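Local coordinates for protein DNA polymerase sliding clamp (Archaeoglobus fulgidus, PDB 1RWZ) that forms a homotrimeric ring around DNA and probably tethers DNA polymerase and other replication proteins to it as a sliding clamp, at residues A[123-128]-A[235-240]; A[136-141]-A[161-166]; A[212-217]-A[222-227]. All coordinates share one frame; numbering follows the deposited sequence.

All three contacts lie in the C-terminal half of the clamp subunit. Along the chain, interactions 2 and 3 come in series inside the long loop closed by interaction 1. Interactions 1 and 3 have centres about 8 Å apart and share the nine-stranded sheet, where strands 221-227 and 232-238 are neighbours. A salt bridge from R222 to E235 ties them together. Interaction 2 places helix 135-146 against strand 160-166 of a separate four-stranded sheet, its centre about 13 Å from that of interaction 3. F138 and F161 pack on I213, so this helix and both sheets meet in one hydrophobic core. Interaction 1 is where the end of the linker between the domains packs on the large sheet.

Interaction 1 of 3, residues A[123-128]-A[235-240]; sequences PELELP and EYILAP
P123 and L125 both rest on I237, one on each branch of the isoleucine side chain. From CB of I237 the two branches part. The short one ends at CG2, which lies 4.1 Å from CD1 of L125; here the two side chains run past each other in opposite directions. The longer branch leaves through CG1, set beside the backbone N (chi1 -60°), and runs on extended to CD1. That methyl comes up to the outer corner of the P123 side chain, 3.9 Å from CG of P123. The ring atom CD of P123 is slightly farther from the same methyl, at 4.2 Å. Between the two linker residues, E124 is the centre of an inverse gamma turn, closed by a weak bond from L125 N to P123 O. P123 and L125, on either side of E124 in sequence, both point toward the strand. No hydrogen bond crosses the contact, which is purely apolar. Segment 123-128 is the end of the linker that joins the two domains of a PCNA subunit. It lies across strand 232-238 and its neighbours: P123 also touches M46 of strand 45-52, and L125 touches R222 of strand 221-227. Helix 195-201 packs against L238 of the same strand.

Interaction 2 of 3, residues A[136-141]-A[161-166]; sequences GEFKKA and FRIEAK
Helix-on-sheet packing in the C-terminal clamp domain brings F138 and A141 of helix 135-146 onto I163 of strand 160-166. One methyl group does all the touching from the strand side. I163 extends away from its backbone, with chi2 at 177°, and this carries CD1 out to the helix. There CD1 lies 3.8 Å from CE1 of the F138 ring. The neighbouring ring atom CD1 of F138 is almost as near, at 3.9 Å from the I163 methyl. The two side chains cross at about a right angle. With CG anti to the backbone N (chi1 177°), the F138 ring reaches from the helix to the I163 methyl. A141, about one helical turn further on, gives its CB to the same methyl at 4.0 Å. The I163 methyl thus touches both an aromatic ring and a methyl on the helix. As in other sliding clamps, helices of this kind line the central hole of the ring and the sheets form its outer wall. Here the helix bridges two sheets: besides I163, F138 packs on L211 and I213 of strand 210-215 and on M133. A141 also touches F174 of strand 170-176, next to I163 in the smaller sheet. E137 packs on S103 of a neighbouring subunit.

Interaction 3 of 3, residues A[212-217]-A[222-227]; sequences TIHLGT and RLVFEL
T212 pairs with V224, and H214 with R222, in the beta hairpin of strands 210-215 and 221-227. Both are antiparallel hydrogen-bonded pairs, and each has two backbone bonds. T212 N gives its hydrogen to V224 O at 2.9 Å. V224 N returns one to T212 O at 2.8 Å. H214 N reaches R222 O at 2.9 Å, and R222 N reaches H214 O at 3.1 Å. I213 and L223 form the non-hydrogen-bonded pair between them. Their backbones bond outward, to I131 and Y236 of the flanking strands, while their side chains lie side by side. V224 O has a second donor, a water 2.9 Å away. The same water donates to E226 OE2 at 2.7 Å and bonds T212 OG1, joining both strands. On the face carrying T212, H214, R222 and V224, the guanidinium of R222 lies flat on the imidazole of H214, the planes only 3° apart. The bend at chi3 (59°) folds the arginine over the ring. Its NE is satisfied by a salt bridge to E235 OE1 of the next strand, which should help fix the guanidinium in place. NH1 sits above the centre of the imidazole, and CG2 of V224 meets that ring at its edge, 3.8 Å from CD2 of H214.

Interaction 1 of 3, residues A[123-128]-A[235-240]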
loop_
_atom_site.group_PDB
_atom_site.type_symbol
_atom_site.label_atom_id
_atom_site.label_comp_id
_atom_site.label_asym_id
_atom_site.label_seq_id
_atom_site.Cartn_x
_atom_site.Cartn_y
_atom_site.Cartn_z
ATOM N N PRO A 123 -14.866 23.702 27.485
ATOM C CA PRO A 123 -14.481 23.696 28.900
ATOM C C PRO A 123 -13.340 24.666 29.202
ATOM O O PRO A 123 -12.356 24.719 28.472
ATOM C CB PRO A 123 -14.086 22.240 29.137
ATOM C CG PRO A 123 -13.524 21.831 27.808
ATOM C CD PRO A 123 -14.528 22.420 26.840
ATOM N N GLU A 124 -13.484 25.444 30.273
ATOM C CA GLU A 124 -12.450 26.398 30.665
ATOM C C GLU A 124 -11.443 25.691 31.559
ATOM O O GLU A 124 -11.333 25.979 32.753
ATOM C CB GLU A 124 -13.064 27.588 31.410
ATOM C CG GLU A 124 -13.945 28.474 30.545
ATOM C CD GLU A 124 -14.443 29.700 31.287
ATOM O OE1 GLU A 124 -15.133 29.533 32.317
ATOM O OE2 GLU A 124 -14.142 30.830 30.842
ATOM N N LEU A 125 -10.711 24.759 30.962
ATOM C CA LEU A 125 -9.711 23.978 31.670
ATOM C C LEU A 125 -8.516 24.799 32.137
ATOM O O LEU A 125 -7.907 25.536 31.364
ATOM C CB LEU A 125 -9.234 22.833 30.772
ATOM C CG LEU A 125 -10.302 21.781 30.462
ATOM C CD1 LEU A 125 -9.815 20.840 29.366
ATOM C CD2 LEU A 125 -10.632 21.016 31.734
ATOM N N GLU A 126 -8.194 24.665 33.418
ATOM C CA GLU A 126 -7.063 25.364 34.015
ATOM C C GLU A 126 -5.965 24.314 34.179
ATOM O O GLU A 126 -6.013 23.509 35.108
ATOM C CB GLU A 126 -7.460 25.924 35.383
ATOM C CG GLU A 126 -6.384 26.754 36.062
ATOM C CD GLU A 126 -6.214 28.118 35.424
ATOM O OE1 GLU A 126 -5.302 28.861 35.847
ATOM O OE2 GLU A 126 -6.996 28.450 34.506
ATOM N N LEU A 127 -4.987 24.317 33.275
ATOM C CA LEU A 127 -3.910 23.331 33.325
ATOM C C LEU A 127 -2.520 23.929 33.520
ATOM O O LEU A 127 -2.121 24.859 32.818
ATOM C CB LEU A 127 -3.951 22.471 32.061
ATOM C CG LEU A 127 -5.316 21.812 31.840
ATOM C CD1 LEU A 127 -5.279 20.928 30.612
ATOM C CD2 LEU A 127 -5.694 20.993 33.065
ATOM N N PRO A 128 -1.754 23.374 34.474
ATOM C CA PRO A 128 -0.400 23.804 34.831
ATOM C C PRO A 128 0.752 23.465 33.889
ATOM O O PRO A 128 1.754 24.175 33.866
ATOM C CB PRO A 128 -0.202 23.179 36.207
ATOM C CG PRO A 128 -0.916 21.877 36.063
ATOM C CD PRO A 128 -2.203 22.286 35.365
ATOM N N GLU A 235 -8.026 21.015 17.795
ATOM C CA GLU A 235 -7.812 20.648 19.182
ATOM C C GLU A 235 -8.715 19.492 19.572
ATOM O O GLU A 235 -9.920 19.515 19.304
ATOM C CB GLU A 235 -8.100 21.834 20.108
ATOM C CG GLU A 235 -8.081 21.450 21.592
ATOM C CD GLU A 235 -8.303 22.627 22.529
ATOM O OE1 GLU A 235 -8.482 22.389 23.742
ATOM O OE2 GLU A 235 -8.295 23.785 22.066
ATOM N N TYR A 236 -8.112 18.476 20.175
ATOM C CA TYR A 236 -8.848 17.323 20.668
ATOM C C TYR A 236 -8.716 17.374 22.184
ATOM O O TYR A 236 -7.644 17.682 22.714
ATOM C CB TYR A 236 -8.246 16.009 20.160
ATOM C CG TYR A 236 -8.617 15.630 18.741
ATOM C CD1 TYR A 236 -7.641 15.532 17.745
ATOM C CD2 TYR A 236 -9.934 15.317 18.406
ATOM C CE1 TYR A 236 -7.971 15.125 16.451
ATOM C CE2 TYR A 236 -10.276 14.910 17.120
ATOM C CZ TYR A 236 -9.293 14.812 16.149
ATOM O OH TYR A 236 -9.628 14.372 14.887
ATOM N N ILE A 237 -9.811 17.096 22.880
ATOM C CA ILE A 237 -9.801 17.079 24.338
ATOM C C ILE A 237 -10.253 15.675 24.703
ATOM O O ILE A 237 -11.258 15.186 24.184
ATOM C CB ILE A 237 -10.772 18.124 24.925
ATOM C CG1 ILE A 237 -10.355 19.523 24.460
ATOM C CG2 ILE A 237 -10.756 18.047 26.455
ATOM C CD1 ILE A 237 -11.291 20.634 24.881
ATOM N N LEU A 238 -9.498 15.027 25.582
ATOM C CA LEU A 238 -9.792 13.657 25.977
ATOM C C LEU A 238 -9.961 13.512 27.480
ATOM O O LEU A 238 -9.090 13.919 28.251
ATOM C CB LEU A 238 -8.661 12.737 25.498
ATOM C CG LEU A 238 -8.723 11.250 25.853
ATOM C CD1 LEU A 238 -10.005 10.646 25.293
ATOM C CD2 LEU A 238 -7.502 10.532 25.289
ATOM N N ALA A 239 -11.087 12.926 27.886
ATOM C CA ALA A 239 -11.378 12.701 29.305
ATOM C C ALA A 239 -10.339 11.754 29.901
ATOM O O ALA A 239 -9.845 10.847 29.227
ATOM C CB ALA A 239 -12.789 12.109 29.464
ATOM N N PRO A 240 -10.006 11.937 31.188
ATOM C CA PRO A 240 -9.016 11.088 31.852
ATOM C C PRO A 240 -9.562 9.829 32.518
ATOM O O PRO A 240 -10.764 9.714 32.772
ATOM C CB PRO A 240 -8.413 12.031 32.879
ATOM C CG PRO A 240 -9.650 12.769 33.367
ATOM C CD PRO A 240 -10.421 13.050 32.068
#

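Interaction 2 of 3, residues A[136-141]-A[161-166]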
loop_
_atom_site.group_PDB
_atom_site.type_symbol
_atom_site.label_atom_id
_atom_site.label_comp_id
_atom_site.label_asym_id
_atom_site.label_seq_id
_atom_site.Cartn_x
_atom_site.Cartn_y
_atom_site.Cartn_z
ATOM N N GLY A 136 4.508 14.558 14.838
ATOM C CA GLY A 136 4.951 13.273 14.324
ATOM C C GLY A 136 5.659 12.457 15.385
ATOM O O GLY A 136 5.513 11.232 15.447
ATOM N N GLU A 137 6.437 13.137 16.221
ATOM C CA GLU A 137 7.167 12.485 17.297
ATOM C C GLU A 137 6.166 11.949 18.320
ATOM O O GLU A 137 6.322 10.841 18.838
ATOM C CB GLU A 137 8.115 13.481 17.965
ATOM C CG GLU A 137 8.991 12.892 19.054
ATOM C CD GLU A 137 9.990 11.864 18.534
ATOM O OE1 GLU A 137 10.056 11.639 17.306
ATOM O OE2 GLU A 137 10.715 11.282 19.363
ATOM N N PHE A 138 5.139 12.747 18.601
ATOM C CA PHE A 138 4.094 12.356 19.549
ATOM C C PHE A 138 3.378 11.125 18.997
ATOM O O PHE A 138 3.143 10.149 19.713
ATOM C CB PHE A 138 3.095 13.506 19.720
ATOM C CG PHE A 138 1.932 13.184 20.625
ATOM C CD1 PHE A 138 2.089 13.158 22.007
ATOM C CD2 PHE A 138 0.674 12.935 20.089
ATOM C CE1 PHE A 138 0.997 12.891 22.845
ATOM C CE2 PHE A 138 -0.422 12.666 20.918
ATOM C CZ PHE A 138 -0.257 12.646 22.296
ATOM N N LYS A 139 3.050 11.178 17.709
ATOM C CA LYS A 139 2.362 10.086 17.031
ATOM C C LYS A 139 3.149 8.784 17.170
ATOM O O LYS A 139 2.568 7.723 17.398
ATOM C CB LYS A 139 2.169 10.447 15.554
ATOM C CG LYS A 139 1.375 9.449 14.724
ATOM C CD LYS A 139 1.015 10.061 13.377
ATOM C CE LYS A 139 0.198 9.112 12.513
ATOM N NZ LYS A 139 -0.343 9.803 11.304
ATOM N N LYS A 140 4.470 8.865 17.033
ATOM C CA LYS A 140 5.323 7.689 17.155
ATOM C C LYS A 140 5.311 7.159 18.586
ATOM O O LYS A 140 5.333 5.946 18.809
ATOM C CB LYS A 140 6.759 8.028 16.745
ATOM C CG LYS A 140 6.944 8.270 15.258
ATOM C CD LYS A 140 8.346 8.806 14.978
ATOM C CE LYS A 140 8.575 9.048 13.496
ATOM N NZ LYS A 140 8.560 7.774 12.722
ATOM N N ALA A 141 5.281 8.069 19.555
ATOM C CA ALA A 141 5.261 7.673 20.957
ATOM C C ALA A 141 3.983 6.891 21.248
ATOM O O ALA A 141 4.017 5.845 21.900
ATOM C CB ALA A 141 5.338 8.906 21.856
ATOM N N PHE A 161 8.937 15.837 29.871
ATOM C CA PHE A 161 7.652 15.215 29.570
ATOM C C PHE A 161 7.808 13.733 29.255
ATOM O O PHE A 161 8.656 13.343 28.449
ATOM C CB PHE A 161 7.017 15.936 28.379
ATOM C CG PHE A 161 5.716 15.343 27.926
ATOM C CD1 PHE A 161 4.630 15.256 28.797
ATOM C CD2 PHE A 161 5.568 14.890 26.620
ATOM C CE1 PHE A 161 3.419 14.726 28.367
ATOM C CE2 PHE A 161 4.362 14.359 26.182
ATOM C CZ PHE A 161 3.282 14.276 27.059
ATOM N N ARG A 162 6.980 12.907 29.889
ATOM C CA ARG A 162 7.040 11.470 29.662
ATOM C C ARG A 162 5.675 10.886 29.334
ATOM O O ARG A 162 4.649 11.386 29.789
ATOM C CB ARG A 162 7.581 10.746 30.900
ATOM C CG ARG A 162 8.930 11.221 31.394
ATOM C CD ARG A 162 9.506 10.233 32.402
ATOM N NE ARG A 162 10.718 10.738 33.045
ATOM C CZ ARG A 162 10.722 11.580 34.074
ATOM N NH1 ARG A 162 9.576 12.011 34.586
ATOM N NH2 ARG A 162 11.873 11.997 34.590
ATOM N N ILE A 163 5.687 9.835 28.522
ATOM C CA ILE A 163 4.485 9.096 28.153
ATOM C C ILE A 163 4.881 7.666 28.509
ATOM O O ILE A 163 5.847 7.132 27.958
ATOM C CB ILE A 163 4.173 9.186 26.645
ATOM C CG1 ILE A 163 3.765 10.619 26.277
ATOM C CG2 ILE A 163 3.032 8.224 26.292
ATOM C CD1 ILE A 163 3.498 10.818 24.794
ATOM N N GLU A 164 4.155 7.055 29.440
ATOM C CA GLU A 164 4.492 5.707 29.884
ATOM C C GLU A 164 3.359 4.706 29.727
ATOM O O GLU A 164 2.191 5.033 29.932
ATOM C CB GLU A 164 4.914 5.744 31.356
ATOM C CG GLU A 164 5.764 6.949 31.722
ATOM C CD GLU A 164 6.129 6.996 33.195
ATOM O OE1 GLU A 164 5.257 6.697 34.042
ATOM O OE2 GLU A 164 7.285 7.349 33.508
ATOM N N ALA A 165 3.720 3.478 29.368
ATOM C CA ALA A 165 2.747 2.407 29.203
ATOM C C ALA A 165 3.331 1.148 29.831
ATOM O O ALA A 165 4.520 0.855 29.671
ATOM C CB ALA A 165 2.450 2.177 27.725
ATOM N N LYS A 166 2.500 0.408 30.556
ATOM C CA LYS A 166 2.961 -0.811 31.206
ATOM C C LYS A 166 2.087 -1.999 30.857
ATOM O O LYS A 166 0.865 -1.890 30.812
ATOM C CB LYS A 166 2.981 -0.626 32.725
ATOM C CG LYS A 166 3.909 0.476 33.204
ATOM C CD LYS A 166 3.904 0.572 34.722
ATOM C CE LYS A 166 4.896 1.617 35.213
ATOM N NZ LYS A 166 6.292 1.285 34.803
#

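Interaction 3 of 3, residues A[212-217]-A[222-227]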
loop_
_atom_site.group_PDB
_atom_site.type_symbol
_atom_site.label_atom_id
_atom_site.label_comp_id
_atom_site.label_asym_id
_atom_site.label_seq_id
_atom_site.Cartn_x
_atom_site.Cartn_y
_atom_site.Cartn_z
ATOM N N THR A 212 0.661 21.211 20.776
ATOM C CA THR A 212 0.797 21.856 22.070
ATOM C C THR A 212 -0.097 21.057 23.000
ATOM O O THR A 212 -1.300 20.928 22.756
ATOM C CB THR A 212 0.308 23.313 22.044
ATOM O OG1 THR A 212 1.122 24.070 21.139
ATOM C CG2 THR A 212 0.386 23.935 23.448
ATOM N N ILE A 213 0.498 20.513 24.051
ATOM C CA ILE A 213 -0.248 19.720 25.019
ATOM C C ILE A 213 -0.462 20.534 26.285
ATOM O O ILE A 213 0.488 21.101 26.820
ATOM C CB ILE A 213 0.530 18.450 25.413
ATOM C CG1 ILE A 213 0.870 17.632 24.166
ATOM C CG2 ILE A 213 -0.291 17.625 26.415
ATOM C CD1 ILE A 213 1.806 16.462 24.441
ATOM N N HIS A 214 -1.709 20.602 26.748
ATOM C CA HIS A 214 -2.041 21.298 27.994
ATOM C C HIS A 214 -2.432 20.144 28.916
ATOM O O HIS A 214 -3.396 19.427 28.649
ATOM C CB HIS A 214 -3.212 22.256 27.775
ATOM C CG HIS A 214 -2.906 23.364 26.815
ATOM N ND1 HIS A 214 -2.191 24.487 27.175
ATOM C CD2 HIS A 214 -3.186 23.503 25.499
ATOM C CE1 HIS A 214 -2.045 25.270 26.121
ATOM N NE2 HIS A 214 -2.639 24.696 25.090
ATOM N N LEU A 215 -1.677 19.970 29.996
ATOM C CA LEU A 215 -1.888 18.848 30.900
ATOM C C LEU A 215 -2.051 19.190 32.376
ATOM O O LEU A 215 -1.357 20.058 32.908
ATOM C CB LEU A 215 -0.711 17.879 30.745
ATOM C CG LEU A 215 -0.641 16.563 31.522
ATOM C CD1 LEU A 215 -1.686 15.591 30.991
ATOM C CD2 LEU A 215 0.751 15.959 31.359
ATOM N N GLY A 216 -2.961 18.471 33.028
ATOM C CA GLY A 216 -3.205 18.655 34.449
ATOM C C GLY A 216 -3.185 17.290 35.122
ATOM O O GLY A 216 -2.734 16.309 34.528
ATOM N N THR A 217 -3.674 17.210 36.355
ATOM C CA THR A 217 -3.692 15.944 37.085
ATOM C C THR A 217 -5.139 15.497 37.277
ATOM O O THR A 217 -5.923 16.179 37.940
ATOM C CB THR A 217 -2.984 16.097 38.452
ATOM O OG1 THR A 217 -1.592 16.361 38.231
ATOM C CG2 THR A 217 -3.131 14.835 39.290
ATOM N N ARG A 222 -5.635 18.545 26.751
ATOM C CA ARG A 222 -5.930 19.315 25.549
ATOM C C ARG A 222 -4.758 19.085 24.597
ATOM O O ARG A 222 -3.606 19.299 24.971
ATOM C CB ARG A 222 -6.025 20.819 25.840
ATOM C CG ARG A 222 -7.206 21.270 26.689
ATOM C CD ARG A 222 -7.132 22.788 26.901
ATOM N NE ARG A 222 -7.145 23.512 25.630
ATOM C CZ ARG A 222 -6.628 24.724 25.439
ATOM N NH1 ARG A 222 -6.043 25.374 26.440
ATOM N NH2 ARG A 222 -6.684 25.287 24.236
ATOM N N LEU A 223 -5.061 18.640 23.384
ATOM C CA LEU A 223 -4.049 18.383 22.366
ATOM C C LEU A 223 -4.336 19.330 21.212
ATOM O O LEU A 223 -5.223 19.085 20.400
ATOM C CB LEU A 223 -4.135 16.928 21.899
ATOM C CG LEU A 223 -3.929 15.905 23.024
ATOM C CD1 LEU A 223 -4.251 14.507 22.518
ATOM C CD2 LEU A 223 -2.497 15.977 23.536
ATOM N N VAL A 224 -3.589 20.425 21.153
ATOM C CA VAL A 224 -3.800 21.406 20.107
ATOM C C VAL A 224 -2.841 21.176 18.949
ATOM O O VAL A 224 -1.648 21.476 19.044
ATOM C CB VAL A 224 -3.613 22.836 20.652
ATOM C CG1 VAL A 224 -4.014 23.863 19.599
ATOM C CG2 VAL A 224 -4.456 23.019 21.914
ATOM N N PHE A 225 -3.373 20.626 17.863
ATOM C CA PHE A 225 -2.583 20.366 16.668
ATOM C C PHE A 225 -2.728 21.535 15.689
ATOM O O PHE A 225 -3.819 22.086 15.522
ATOM C CB PHE A 225 -3.069 19.104 15.937
ATOM C CG PHE A 225 -2.872 17.827 16.697
ATOM C CD1 PHE A 225 -3.841 17.376 17.593
ATOM C CD2 PHE A 225 -1.741 17.048 16.486
ATOM C CE1 PHE A 225 -3.684 16.166 18.260
ATOM C CE2 PHE A 225 -1.571 15.836 17.150
ATOM C CZ PHE A 225 -2.551 15.391 18.041
ATOM N N GLU A 226 -1.622 21.915 15.057
ATOM C CA GLU A 226 -1.637 22.961 14.038
ATOM C C GLU A 226 -1.249 22.176 12.793
ATOM O O GLU A 226 -0.129 21.676 12.677
ATOM C CB GLU A 226 -0.643 24.072 14.387
ATOM C CG GLU A 226 -1.088 24.803 15.647
ATOM C CD GLU A 226 -0.197 25.961 16.033
ATOM O OE1 GLU A 226 -0.273 27.023 15.384
ATOM O OE2 GLU A 226 0.578 25.802 16.995
ATOM N N LEU A 227 -2.206 22.049 11.881
ATOM C CA LEU A 227 -2.041 21.231 10.682
ATOM C C LEU A 227 -2.090 21.946 9.340
ATOM O O LEU A 227 -2.499 23.096 9.245
ATOM C CB LEU A 227 -3.130 20.154 10.676
ATOM C CG LEU A 227 -3.346 19.402 11.992
ATOM C CD1 LEU A 227 -4.590 18.510 11.884
ATOM C CD2 LEU A 227 -2.116 18.575 12.305
HETATM O O HOH W 1 0.086 23.772 18.688
#